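Local coordinates for protein uroporphyrinogen-III C-methyltransferase (Pseudomonas denitrificans, PDB 1S4D) that catalyses the two successive S-adenosyl-L-methionine-dependent methylations, at C-2 and C-7, that convert uroporphyrinogen III to precorrin-2 on the way to cobalamin and siroheme, at residues V86-R90 / A91-V95. Numbering follows the deposited sequence.
Sequences VELAR and AGNRV
The carbonyl oxygen of Leu-88 is gripped twice by Asn-93, once by its backbone and once by its side chain. Asn-93 N donates to Leu-88 O over 3.2 Å. The amide nitrogen Asn-93 ND2 reaches the same Leu-88 O at 3.1 Å in a fairly straight bond (160° at the hydrogen). The acceptor lies almost in the plane of the Asn-93 amide, and CG is set beside the backbone N (chi1 -68°), which lets main chain and side chain converge on one oxygen. Gly-92, with positive phi (96°), ends the helix in a Schellman motif: its N bonds to Ala-89 O at 2.9 Å, approaching from above the carbonyl plane, and this three-residue span is bracketed by the five-residue span from Asn-93 N back to Leu-88 O. One step earlier, Ala-91 N still makes a more bent helical bond to Glu-87 O at 3.2 Å. After the turn the chain doubles back, and Val-95 packs its CG2 branch against Leu-88 CB at 3.7 Å, with Ala-89 CB a little farther from the same methyl. The turn thus joins helix 78-90 to strand 94-99 of the parallel sheet, away from the S-adenosyl-L-homocysteine site. Leu-88 also rests on Val-43 and Val-45 of strand 43-46, whereas Ala-89 and Val-95 both meet Val-17 of strand 16-21, the two strands that flank 94-99.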
loop_
_atom_site.group_PDB
_atom_site.type_symbol
_atom_site.label_atom_id
_atom_site.label_comp_id
_atom_site.label_asym_id
_atom_site.label_seq_id
_atom_site.Cartn_x
_atom_site.Cartn_y
_atom_site.Cartn_z
ATOM N N VAL B 86 21.523 13.897 -4.283
ATOM C CA VAL B 86 22.594 14.304 -3.403
ATOM C C VAL B 86 23.139 15.676 -3.830
ATOM O O VAL B 86 23.437 16.514 -2.984
ATOM C CB VAL B 86 23.707 13.216 -3.338
ATOM C CG1 VAL B 86 24.984 13.733 -2.635
ATOM C CG2 VAL B 86 23.175 11.964 -2.646
ATOM N N GLU B 87 23.244 15.915 -5.137
ATOM C CA GLU B 87 23.831 17.165 -5.609
ATOM C C GLU B 87 22.912 18.349 -5.266
ATOM O O GLU B 87 23.370 19.389 -4.782
ATOM C CB GLU B 87 24.190 17.075 -7.098
ATOM C CG GLU B 87 24.385 18.398 -7.812
ATOM C CD GLU B 87 24.530 18.226 -9.318
ATOM O OE1 GLU B 87 25.684 18.199 -9.790
ATOM O OE2 GLU B 87 23.514 18.112 -10.042
ATOM N N LEU B 88 21.614 18.150 -5.483
ATOM C CA LEU B 88 20.572 19.116 -5.138
ATOM C C LEU B 88 20.523 19.450 -3.657
ATOM O O LEU B 88 20.386 20.619 -3.283
ATOM C CB LEU B 88 19.215 18.589 -5.603
ATOM C CG LEU B 88 19.089 18.557 -7.131
ATOM C CD1 LEU B 88 17.962 17.619 -7.546
ATOM C CD2 LEU B 88 18.908 19.971 -7.722
ATOM N N ALA B 89 20.638 18.416 -2.824
ATOM C CA ALA B 89 20.614 18.564 -1.383
ATOM C C ALA B 89 21.879 19.265 -0.826
ATOM O O ALA B 89 21.786 20.200 -0.020
ATOM C CB ALA B 89 20.400 17.226 -0.747
ATOM N N ARG B 90 23.050 18.826 -1.267
ATOM C CA ARG B 90 24.301 19.472 -0.884
ATOM C C ARG B 90 24.340 20.975 -1.239
ATOM O O ARG B 90 25.018 21.753 -0.589
ATOM C CB ARG B 90 25.499 18.739 -1.504
ATOM C CG ARG B 90 25.818 17.421 -0.835
ATOM C CD ARG B 90 27.201 16.871 -1.163
ATOM N NE ARG B 90 27.562 15.788 -0.248
ATOM C CZ ARG B 90 28.336 14.760 -0.569
ATOM N NH1 ARG B 90 28.856 14.654 -1.785
ATOM N NH2 ARG B 90 28.586 13.825 0.333
ATOM N N ALA B 91 23.598 21.376 -2.262
ATOM C CA ALA B 91 23.548 22.782 -2.658
ATOM C C ALA B 91 22.512 23.614 -1.861
ATOM O O ALA B 91 22.387 24.828 -2.066
ATOM C CB ALA B 91 23.311 22.892 -4.157
ATOM N N GLY B 92 21.771 22.951 -0.971
ATOM C CA GLY B 92 20.884 23.634 -0.056
ATOM C C GLY B 92 19.437 23.726 -0.478
ATOM O O GLY B 92 18.678 24.457 0.146
ATOM N N ASN B 93 19.048 22.996 -1.525
ATOM C CA ASN B 93 17.644 22.919 -1.931
ATOM C C ASN B 93 16.819 22.051 -0.964
ATOM O O ASN B 93 17.342 21.125 -0.339
ATOM C CB ASN B 93 17.498 22.361 -3.359
ATOM C CG ASN B 93 18.038 23.299 -4.422
ATOM O OD1 ASN B 93 17.379 24.260 -4.806
ATOM N ND2 ASN B 93 19.249 23.015 -4.916
ATOM N N ARG B 94 15.533 22.368 -0.839
ATOM C CA ARG B 94 14.572 21.450 -0.258
ATOM C C ARG B 94 14.185 20.523 -1.417
ATOM O O ARG B 94 13.607 20.976 -2.412
ATOM C CB ARG B 94 13.341 22.202 0.267
ATOM C CG ARG B 94 13.605 23.376 1.246
ATOM C CD ARG B 94 12.442 24.345 1.300
ATOM N NE ARG B 94 12.788 25.648 1.859
ATOM C CZ ARG B 94 12.755 25.938 3.171
ATOM N NH1 ARG B 94 12.388 25.014 4.060
ATOM N NH2 ARG B 94 13.093 27.151 3.597
ATOM N N VAL B 95 14.539 19.244 -1.300
ATOM C CA VAL B 95 14.440 18.304 -2.416
ATOM C C VAL B 95 13.330 17.279 -2.212
ATOM O O VAL B 95 13.297 16.565 -1.188
ATOM C CB VAL B 95 15.785 17.547 -2.652
ATOM C CG1 VAL B 95 15.734 16.750 -3.927
ATOM C CG2 VAL B 95 16.942 18.503 -2.696
#